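Local coordinates for protein 2',5'-phosphodiesterase 12 (PDB 4Z0V) that belongs to the endonuclease/exonuclease/phosphatase family, joining an N-terminal domain of E-set type to a DNase I-like alpha/beta sandwich, at residues 112-117 with 171-176; 118-123 with 216-221; 125-130 with 434-439. All coordinates share one frame; numbering follows the deposited sequence.

In the fold
The three contacts cluster at one sheet of the DNase I-like domain, their centres about 10 to 11 Å apart and all on the same side of the chain's centre. Along the chain the first segments follow one another, 112-117, 118-123 and 125-130, and their partners come later in the same order, so the contacts interleave. Contact 3 pairs strands 125-132 and 433-439 inside the six-stranded mixed sheet; contact 2 meets strand 211-218 of that sheet, and contact 1 meets the end of helix 159-172. Asp176 and Arg127 tie them together: Asp176 OD2 bridges to Lys221, while Arg127 NH1 bonds Tyr173 O and Lys119 O. The chain leading into strand 125-132 thus meets helix end, strand 211-218 and sheet.

Contact 1: 112-117 with 171-176; sequences HRHLYT and TGYNAD
At the end of helix 159-172 in the DNase I-like domain, His114 and Thr117 of the connection leading to strand 125-132 settle on Gly172 and Tyr173. The imidazole of His114 lies with one face over Gly172, whose CA is 3.7 Å from the ring centroid in a CH-pi contact, offset toward the rim at NE2. The same ring turns an edge to the face of Tyr173 in an offset edge-to-face pair, with planes at 77° and CD2 of His114 3.5 Å from CD1 of Tyr173. Beyond the pair, His114 NE2 is hydrogen-bonded to Glu169 O, and Tyr173 OH to Glu169 OE1. Arg113 passes the phenol obliquely, its guanidinium committed to Pro408 O and Ala432 O.

Thr117 meets the Tyr173 ring at its edge, through OG1. With chi1 at 66°, this oxygen lies between the backbone N and the carbonyl carbon and donates to Gly172 O at 3.0 Å, tilted from the carbonyl plane. The carbonyl of Thr117 receives Asn174 ND2 at 3.0 Å, an almost straight bond (168°) in both the carbonyl and amide planes. Asn174 has positive phi, the first residue to leave the helix. The two bonds run in opposite directions, Thr117 donating through its hydroxyl and accepting through its carbonyl, while the NE2 bond to Glu169 O, the Gly172 contact and the edge-to-face pair together place the imidazole.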
loop_
_atom_site.group_PDB
_atom_site.type_symbol
_atom_site.label_atom_id
_atom_site.label_comp_id
_atom_site.label_asym_id
_atom_site.label_seq_id
_atom_site.Cartn_x
_atom_site.Cartn_y
_atom_site.Cartn_z
ATOM N N HIS A 112 14.443 -0.187 12.372
ATOM C CA HIS A 112 14.934 -1.526 12.685
ATOM C C HIS A 112 14.446 -2.532 11.626
ATOM O O HIS A 112 15.167 -3.440 11.269
ATOM C CB HIS A 112 14.454 -1.955 14.081
ATOM C CG HIS A 112 14.930 -3.326 14.442
ATOM N ND1 HIS A 112 16.267 -3.572 14.728
ATOM C CD2 HIS A 112 14.247 -4.495 14.489
ATOM C CE1 HIS A 112 16.345 -4.872 14.981
ATOM N NE2 HIS A 112 15.163 -5.472 14.830
ATOM N N ARG A 113 13.227 -2.331 11.101
ATOM C CA ARG A 113 12.633 -3.229 10.103
ATOM C C ARG A 113 13.444 -3.223 8.819
ATOM O O ARG A 113 13.594 -4.267 8.200
ATOM C CB ARG A 113 11.184 -2.787 9.828
ATOM C CG ARG A 113 10.329 -2.798 11.093
ATOM C CD ARG A 113 8.862 -2.613 10.745
ATOM N NE ARG A 113 8.251 -3.876 10.333
ATOM C CZ ARG A 113 7.040 -3.982 9.808
ATOM N NH1 ARG A 113 6.311 -2.895 9.578
ATOM N NH2 ARG A 113 6.536 -5.176 9.526
ATOM N N HIS A 114 14.059 -2.080 8.485
ATOM C CA HIS A 114 14.876 -1.936 7.285
ATOM C C HIS A 114 16.158 -2.766 7.342
ATOM O O HIS A 114 16.707 -3.076 6.291
ATOM C CB HIS A 114 15.190 -0.470 7.020
ATOM C CG HIS A 114 14.029 0.284 6.445
ATOM N ND1 HIS A 114 14.012 1.656 6.441
ATOM C CD2 HIS A 114 12.891 -0.176 5.854
ATOM C CE1 HIS A 114 12.873 2.004 5.855
ATOM N NE2 HIS A 114 12.157 0.930 5.503
ATOM N N LEU A 115 16.551 -3.253 8.539
ATOM C CA LEU A 115 17.693 -4.178 8.634
ATOM C C LEU A 115 17.360 -5.530 7.998
ATOM O O LEU A 115 18.274 -6.302 7.709
ATOM C CB LEU A 115 18.105 -4.400 10.110
ATOM C CG LEU A 115 18.527 -3.147 10.900
ATOM C CD1 LEU A 115 18.978 -3.533 12.297
ATOM C CD2 LEU A 115 19.640 -2.368 10.175
ATOM N N TYR A 116 16.062 -5.841 7.832
ATOM C CA TYR A 116 15.578 -7.101 7.231
ATOM C C TYR A 116 15.342 -6.964 5.722
ATOM O O TYR A 116 14.935 -7.937 5.077
ATOM C CB TYR A 116 14.264 -7.526 7.896
ATOM C CG TYR A 116 14.435 -7.979 9.328
ATOM C CD1 TYR A 116 14.575 -7.055 10.362
ATOM C CD2 TYR A 116 14.499 -9.331 9.647
ATOM C CE1 TYR A 116 14.797 -7.468 11.674
ATOM C CE2 TYR A 116 14.692 -9.755 10.961
ATOM C CZ TYR A 116 14.877 -8.821 11.966
ATOM O OH TYR A 116 15.040 -9.239 13.264
ATOM N N THR A 117 15.528 -5.748 5.178
ATOM C CA THR A 117 15.220 -5.453 3.766
ATOM C C THR A 117 16.317 -4.600 3.159
ATOM O O THR A 117 16.044 -3.644 2.432
ATOM C CB THR A 117 13.845 -4.713 3.688
ATOM O OG1 THR A 117 13.951 -3.430 4.308
ATOM C CG2 THR A 117 12.696 -5.501 4.311
ATOM N N THR A 171 10.178 2.904 0.373
ATOM C CA THR A 171 11.367 2.742 -0.478
ATOM C C THR A 171 12.452 1.929 0.225
ATOM O O THR A 171 13.138 1.144 -0.430
ATOM C CB THR A 171 11.903 4.092 -0.946
ATOM O OG1 THR A 171 12.306 4.869 0.194
ATOM C CG2 THR A 171 10.859 4.873 -1.824
ATOM N N GLY A 172 12.528 2.068 1.548
ATOM C CA GLY A 172 13.461 1.325 2.383
ATOM C C GLY A 172 13.212 -0.176 2.430
ATOM O O GLY A 172 14.148 -0.933 2.704
ATOM N N TYR A 173 11.958 -0.628 2.157
ATOM C CA TYR A 173 11.630 -2.061 2.126
ATOM C C TYR A 173 12.189 -2.758 0.905
ATOM O O TYR A 173 12.237 -3.987 0.901
ATOM C CB TYR A 173 10.125 -2.317 2.223
ATOM C CG TYR A 173 9.537 -2.010 3.587
ATOM C CD1 TYR A 173 10.255 -2.266 4.761
ATOM C CD2 TYR A 173 8.280 -1.427 3.708
ATOM C CE1 TYR A 173 9.706 -2.006 6.018
ATOM C CE2 TYR A 173 7.747 -1.101 4.953
ATOM C CZ TYR A 173 8.466 -1.385 6.108
ATOM O OH TYR A 173 7.905 -1.116 7.333
ATOM N N ASN A 174 12.602 -2.006 -0.154
ATOM C CA ASN A 174 13.165 -2.616 -1.379
ATOM C C ASN A 174 12.290 -3.809 -1.799
ATOM O O ASN A 174 12.763 -4.937 -1.965
ATOM C CB ASN A 174 14.642 -3.049 -1.094
ATOM C CG ASN A 174 15.553 -1.849 -0.948
ATOM O OD1 ASN A 174 15.585 -0.966 -1.819
ATOM N ND2 ASN A 174 16.319 -1.791 0.149
ATOM N N ALA A 175 10.986 -3.549 -1.921
ATOM C CA ALA A 175 9.973 -4.561 -2.153
ATOM C C ALA A 175 9.687 -4.774 -3.631
ATOM O O ALA A 175 10.135 -3.994 -4.477
ATOM C CB ALA A 175 8.687 -4.155 -1.423
ATOM N N ASP A 176 8.963 -5.858 -3.931
ATOM C CA ASP A 176 8.619 -6.246 -5.303
ATOM C C ASP A 176 7.163 -6.033 -5.605
ATOM O O ASP A 176 6.811 -5.804 -6.765
ATOM C CB ASP A 176 8.993 -7.721 -5.548
ATOM C CG ASP A 176 10.479 -7.969 -5.268
ATOM O OD1 ASP A 176 11.299 -7.047 -5.532
ATOM O OD2 ASP A 176 10.804 -9.035 -4.722
#

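Contact 2: 118-123 with 216-221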
loop_
_atom_site.group_PDB
_atom_site.type_symbol
_atom_site.label_atom_id
_atom_site.label_comp_id
_atom_site.label_asym_id
_atom_site.label_seq_id
_atom_site.Cartn_x
_atom_site.Cartn_y
_atom_site.Cartn_z
ATOM N N LYS A 118 17.572 -4.979 3.440
ATOM C CA LYS A 118 18.773 -4.268 3.031
ATOM C C LYS A 118 18.923 -4.143 1.507
ATOM O O LYS A 118 19.451 -3.148 1.025
ATOM C CB LYS A 118 20.018 -4.987 3.622
ATOM C CG LYS A 118 20.028 -4.996 5.172
ATOM C CD LYS A 118 21.258 -5.707 5.766
ATOM C CE LYS A 118 21.334 -5.538 7.270
ATOM N NZ LYS A 118 22.529 -6.209 7.843
ATOM N N LYS A 119 18.421 -5.105 0.755
ATOM C CA LYS A 119 18.610 -5.062 -0.691
ATOM C C LYS A 119 17.429 -5.617 -1.428
ATOM O O LYS A 119 16.631 -6.355 -0.843
ATOM C CB LYS A 119 19.862 -5.904 -1.046
ATOM N N VAL A 120 17.371 -5.344 -2.747
ATOM C CA VAL A 120 16.359 -5.941 -3.626
ATOM C C VAL A 120 16.640 -7.448 -3.632
ATOM O O VAL A 120 17.810 -7.849 -3.680
ATOM C CB VAL A 120 16.372 -5.316 -5.038
ATOM C CG1 VAL A 120 15.457 -6.089 -5.978
ATOM C CG2 VAL A 120 15.979 -3.842 -4.976
ATOM N N THR A 121 15.586 -8.257 -3.502
ATOM C CA THR A 121 15.717 -9.705 -3.398
ATOM C C THR A 121 16.052 -10.368 -4.716
ATOM O O THR A 121 15.732 -9.884 -5.803
ATOM C CB THR A 121 14.469 -10.346 -2.774
ATOM O OG1 THR A 121 13.313 -10.084 -3.564
ATOM C CG2 THR A 121 14.238 -9.912 -1.339
ATOM N N GLU A 122 16.631 -11.568 -4.600
ATOM C CA GLU A 122 16.966 -12.422 -5.731
ATOM C C GLU A 122 15.689 -12.838 -6.503
ATOM O O GLU A 122 14.569 -12.781 -5.962
ATOM C CB GLU A 122 17.739 -13.679 -5.237
ATOM C CG GLU A 122 16.955 -14.574 -4.290
ATOM C CD GLU A 122 17.607 -15.894 -3.918
ATOM O OE1 GLU A 122 17.925 -16.674 -4.845
ATOM O OE2 GLU A 122 17.728 -16.185 -2.705
ATOM N N ASP A 123 15.869 -13.287 -7.751
ATOM C CA ASP A 123 14.801 -13.686 -8.689
ATOM C C ASP A 123 13.813 -14.740 -8.138
ATOM O O ASP A 123 12.640 -14.769 -8.545
ATOM C CB ASP A 123 15.430 -14.232 -9.989
ATOM C CG ASP A 123 16.386 -13.269 -10.701
ATOM O OD1 ASP A 123 16.539 -12.107 -10.229
ATOM O OD2 ASP A 123 17.010 -13.686 -11.707
ATOM N N PHE A 216 1.738 -1.588 -6.426
ATOM C CA PHE A 216 3.005 -1.239 -7.084
ATOM C C PHE A 216 3.802 -2.506 -7.310
ATOM O O PHE A 216 3.735 -3.407 -6.497
ATOM C CB PHE A 216 3.817 -0.242 -6.259
ATOM C CG PHE A 216 3.262 1.157 -6.313
ATOM C CD1 PHE A 216 2.270 1.569 -5.415
ATOM C CD2 PHE A 216 3.779 2.093 -7.214
ATOM C CE1 PHE A 216 1.763 2.873 -5.462
ATOM C CE2 PHE A 216 3.265 3.397 -7.266
ATOM C CZ PHE A 216 2.249 3.768 -6.399
ATOM N N TYR A 217 4.520 -2.594 -8.430
ATOM C CA TYR A 217 5.288 -3.801 -8.713
ATOM C C TYR A 217 6.640 -3.402 -9.255
ATOM O O TYR A 217 6.733 -2.419 -9.987
ATOM C CB TYR A 217 4.534 -4.740 -9.691
ATOM C CG TYR A 217 4.037 -4.030 -10.937
ATOM C CD1 TYR A 217 2.816 -3.358 -10.942
ATOM C CD2 TYR A 217 4.821 -3.968 -12.085
ATOM C CE1 TYR A 217 2.404 -2.614 -12.047
ATOM C CE2 TYR A 217 4.404 -3.249 -13.206
ATOM C CZ TYR A 217 3.199 -2.571 -13.179
ATOM O OH TYR A 217 2.786 -1.883 -14.295
ATOM N N ARG A 218 7.696 -4.162 -8.888
ATOM C CA ARG A 218 9.054 -3.855 -9.329
ATOM C C ARG A 218 9.235 -4.246 -10.781
ATOM O O ARG A 218 9.121 -5.428 -11.116
ATOM C CB ARG A 218 10.057 -4.561 -8.432
ATOM C CG ARG A 218 11.506 -4.287 -8.841
ATOM C CD ARG A 218 12.488 -4.844 -7.808
ATOM N NE ARG A 218 12.294 -4.196 -6.513
ATOM C CZ ARG A 218 12.740 -2.976 -6.211
ATOM N NH1 ARG A 218 13.486 -2.298 -7.078
ATOM N NH2 ARG A 218 12.460 -2.437 -5.034
ATOM N N LYS A 219 9.566 -3.262 -11.631
ATOM C CA LYS A 219 9.657 -3.472 -13.091
ATOM C C LYS A 219 10.789 -4.425 -13.481
ATOM O O LYS A 219 10.657 -5.154 -14.464
ATOM C CB LYS A 219 9.821 -2.138 -13.844
ATOM C CG LYS A 219 8.582 -1.200 -13.778
ATOM C CD LYS A 219 7.337 -1.792 -14.510
ATOM C CE LYS A 219 7.362 -1.750 -16.033
ATOM N NZ LYS A 219 7.547 -0.374 -16.564
ATOM N N SER A 220 11.852 -4.477 -12.680
ATOM C CA SER A 220 12.963 -5.385 -12.992
ATOM C C SER A 220 12.553 -6.860 -12.766
ATOM O O SER A 220 13.221 -7.753 -13.279
ATOM C CB SER A 220 14.202 -5.035 -12.177
ATOM O OG SER A 220 14.030 -5.405 -10.821
ATOM N N LYS A 221 11.458 -7.112 -12.023
ATOM C CA LYS A 221 11.008 -8.475 -11.785
ATOM C C LYS A 221 9.659 -8.766 -12.410
ATOM O O LYS A 221 9.341 -9.935 -12.591
ATOM C CB LYS A 221 10.956 -8.776 -10.281
ATOM C CG LYS A 221 12.357 -8.820 -9.691
ATOM C CD LYS A 221 12.360 -8.873 -8.184
ATOM C CE LYS A 221 12.451 -10.282 -7.684
ATOM N NZ LYS A 221 12.751 -10.321 -6.233
#
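Lys221 reaches from the turn that follows strand 211-218, in the mixed sheet of the DNase I-like domain, to the irregular connection 118-123 that leads into strand 125-132. CB of Lys221 points toward that connection, and CG stands anti to the carbonyl carbon, beside the backbone N (chi1 -69°). CD continues the chain extended, and the bend comes at chi3, 95°, which turns CE toward the backbone of 121-123: CE lies 3.7 Å from Glu122 O and, more loosely, 4.3 Å from Asp123 CA. NZ at the tip donates to two successive carbonyls, Thr121 O at 3.0 Å and Glu122 O at 3.1 Å, standing above both carbonyl planes. It also forms a salt bridge with Asp176 OD2 and a hydrogen bond with Leu125 O; these oxygens outnumber its N-H groups, so some proton is probably shared, and they would probably stabilise its positive charge. The carboxylate of Asp123 is farther off, its OD1 5.8 Å from NZ, and may add a weak attraction. Thr121 crosses the lysine at about a right angle.

Three residues earlier, at the end of the strand, Arg218 meets Val120 tip to tip. The two methyls of Val120 share the work: CG1 rests against CD and NE of Arg218, while CG2 covers the guanidinium. NE forms a salt bridge with Asp176 OD1 and NH2 a hydrogen bond with Ala175 O, which helps to fix the covered plane. CG2 of Val120 stands 3.5 Å above the plane, over its centre, and 3.6 Å from CZ of Arg218.

Contact 3: 125-130 with 434-439; sequences LIRTVS and VCDLKW
Val434 pairs with Val129 where strand 125-132 and its antiparallel neighbour 433-439 run together, in one of the two sheets of the DNase I-like sandwich. As a non-hydrogen-bonded pair the valines lie side by side, pointing the same way, with Val434 CG1 3.9 Å from Val129 CG2; Val434 CA also directs its hydrogen at Thr128 O.

Cys435 comes next, in a hydrogen-bonded pair with Thr128: its N donates to Thr128 O and its O accepts from Thr128 N at 2.8 Å, almost straight. Its SG and the side chain of Thr128 share the sheet face that packs on Ile394 of strand 387-397, in the second sheet.

Asp436, on the face of Val434, forms the salt bridge. Arg127 lies alongside it, with CG anti to the backbone N (chi1 179°) and the chain bent at chi3, and presents NE and NH2 side-on. NE meets the syn lone pair of OD1 of Asp436 at 2.7 Å, and NH2 reaches OD2 of Asp436 at 3.1 Å; the group planes are 31° apart. Outside the pair, Gln405 NE2 bonds OD2, and NH1 of Arg127 is held by backbone carbonyls including Lys119 O and Tyr173 O, so both charged groups are fixed in rotation.

Leu437 returns to the Cys435 face, trading two backbone bonds with Ile126; its CD1 touches Thr128 OG1 at 3.5 Å. Lys438 then lays CB against CD2 of Leu125 at 3.7 Å, though its end leads away.

Beyond this last bridge, Trp439 meets Ile126, whose CD1 packs obliquely against the indole, 3.6 Å from Trp439 CZ2. At the indole's edge, NE1 of Trp439 donates to a water 2.9 Å away, which in turn donates to Leu125 O.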
loop_
_atom_site.group_PDB
_atom_site.type_symbol
_atom_site.label_atom_id
_atom_site.label_comp_id
_atom_site.label_asym_id
_atom_site.label_seq_id
_atom_site.Cartn_x
_atom_site.Cartn_y
_atom_site.Cartn_z
ATOM N N LEU A 125 12.633 -14.870 -5.171
ATOM C CA LEU A 125 11.796 -14.294 -4.119
ATOM C C LEU A 125 10.867 -13.187 -4.610
ATOM O O LEU A 125 11.092 -12.577 -5.663
ATOM C CB LEU A 125 12.653 -13.716 -2.969
ATOM C CG LEU A 125 13.672 -14.651 -2.292
ATOM C CD1 LEU A 125 14.451 -13.907 -1.199
ATOM C CD2 LEU A 125 12.998 -15.869 -1.720
ATOM N N ILE A 126 9.816 -12.951 -3.813
ATOM C CA ILE A 126 8.878 -11.862 -4.005
ATOM C C ILE A 126 8.736 -11.184 -2.666
ATOM O O ILE A 126 8.050 -11.724 -1.785
ATOM C CB ILE A 126 7.486 -12.283 -4.568
ATOM C CG1 ILE A 126 7.586 -13.219 -5.800
ATOM C CG2 ILE A 126 6.610 -11.016 -4.851
ATOM C CD1 ILE A 126 6.175 -13.890 -6.147
ATOM N N ARG A 127 9.368 -10.025 -2.484
ATOM C CA ARG A 127 9.156 -9.276 -1.247
ATOM C C ARG A 127 7.800 -8.558 -1.378
ATOM O O ARG A 127 7.624 -7.704 -2.249
ATOM C CB ARG A 127 10.289 -8.283 -0.969
ATOM C CG ARG A 127 10.041 -7.494 0.318
ATOM C CD ARG A 127 11.271 -6.766 0.784
ATOM N NE ARG A 127 12.278 -7.715 1.273
ATOM C CZ ARG A 127 13.592 -7.561 1.160
ATOM N NH1 ARG A 127 14.094 -6.469 0.589
ATOM N NH2 ARG A 127 14.414 -8.500 1.609
ATOM N N THR A 128 6.886 -8.837 -0.456
ATOM C CA THR A 128 5.505 -8.341 -0.550
ATOM C C THR A 128 5.161 -7.508 0.664
ATOM O O THR A 128 5.576 -7.832 1.789
ATOM C CB THR A 128 4.566 -9.567 -0.682
ATOM O OG1 THR A 128 4.987 -10.348 -1.801
ATOM C CG2 THR A 128 3.111 -9.163 -0.911
ATOM N N VAL A 129 4.501 -6.350 0.413
ATOM C CA VAL A 129 4.096 -5.423 1.475
ATOM C C VAL A 129 2.592 -5.248 1.420
ATOM O O VAL A 129 2.038 -5.130 0.324
ATOM C CB VAL A 129 4.793 -4.033 1.278
ATOM C CG1 VAL A 129 4.275 -3.000 2.301
ATOM C CG2 VAL A 129 6.325 -4.151 1.342
ATOM N N SER A 130 1.931 -5.150 2.570
ATOM C CA SER A 130 0.502 -4.763 2.635
ATOM C C SER A 130 0.411 -3.697 3.688
ATOM O O SER A 130 0.879 -3.906 4.819
ATOM C CB SER A 130 -0.437 -5.934 2.926
ATOM O OG SER A 130 -1.785 -5.471 2.897
ATOM N N VAL A 434 5.256 -6.956 5.967
ATOM C CA VAL A 434 6.305 -7.165 4.952
ATOM C C VAL A 434 6.807 -8.586 5.088
ATOM O O VAL A 434 7.157 -9.006 6.199
ATOM C CB VAL A 434 7.483 -6.160 5.105
ATOM C CG1 VAL A 434 8.448 -6.238 3.905
ATOM C CG2 VAL A 434 6.994 -4.731 5.318
ATOM N N CYS A 435 6.866 -9.333 3.983
ATOM C CA CYS A 435 7.391 -10.706 4.041
ATOM C C CYS A 435 8.069 -11.051 2.738
ATOM O O CYS A 435 7.695 -10.526 1.682
ATOM C CB CYS A 435 6.277 -11.692 4.342
ATOM S SG CYS A 435 5.022 -11.746 3.058
ATOM N N ASP A 436 9.052 -11.943 2.797
ATOM C CA ASP A 436 9.712 -12.414 1.590
ATOM C C ASP A 436 9.107 -13.755 1.262
ATOM O O ASP A 436 9.065 -14.618 2.142
ATOM C CB ASP A 436 11.220 -12.520 1.799
ATOM C CG ASP A 436 11.895 -11.190 1.990
ATOM O OD1 ASP A 436 11.229 -10.153 1.782
ATOM O OD2 ASP A 436 13.102 -11.182 2.292
ATOM N N LEU A 437 8.541 -13.883 0.060
ATOM C CA LEU A 437 7.920 -15.124 -0.408
ATOM C C LEU A 437 8.845 -15.818 -1.377
ATOM O O LEU A 437 9.615 -15.152 -2.049
ATOM C CB LEU A 437 6.595 -14.808 -1.100
ATOM C CG LEU A 437 5.574 -14.019 -0.272
ATOM C CD1 LEU A 437 4.332 -13.715 -1.129
ATOM C CD2 LEU A 437 5.224 -14.779 1.019
ATOM N N LYS A 438 8.813 -17.141 -1.436
ATOM C CA LYS A 438 9.648 -17.865 -2.390
ATOM C C LYS A 438 8.759 -18.697 -3.299
ATOM O O LYS A 438 7.774 -19.279 -2.832
ATOM C CB LYS A 438 10.683 -18.753 -1.643
ATOM C CG LYS A 438 11.748 -19.384 -2.541
ATOM C CD LYS A 438 12.949 -19.824 -1.702
ATOM C CE LYS A 438 14.139 -20.278 -2.518
ATOM N NZ LYS A 438 14.052 -21.719 -2.875
ATOM N N TRP A 439 9.060 -18.686 -4.611
ATOM C CA TRP A 439 8.370 -19.532 -5.582
ATOM C C TRP A 439 8.718 -20.995 -5.268
ATOM O O TRP A 439 9.898 -21.296 -5.030
ATOM C CB TRP A 439 8.831 -19.190 -7.023
ATOM C CG TRP A 439 8.472 -17.821 -7.534
ATOM C CD1 TRP A 439 9.305 -16.745 -7.631
ATOM C CD2 TRP A 439 7.261 -17.449 -8.204
ATOM N NE1 TRP A 439 8.680 -15.717 -8.298
ATOM C CE2 TRP A 439 7.431 -16.130 -8.681
ATOM C CE3 TRP A 439 6.046 -18.108 -8.455
ATOM C CZ2 TRP A 439 6.427 -15.451 -9.374
ATOM C CZ3 TRP A 439 5.052 -17.431 -9.137
ATOM C CH2 TRP A 439 5.242 -16.120 -9.582
HETATM O O HOH W 1 10.276 -13.312 -8.327
#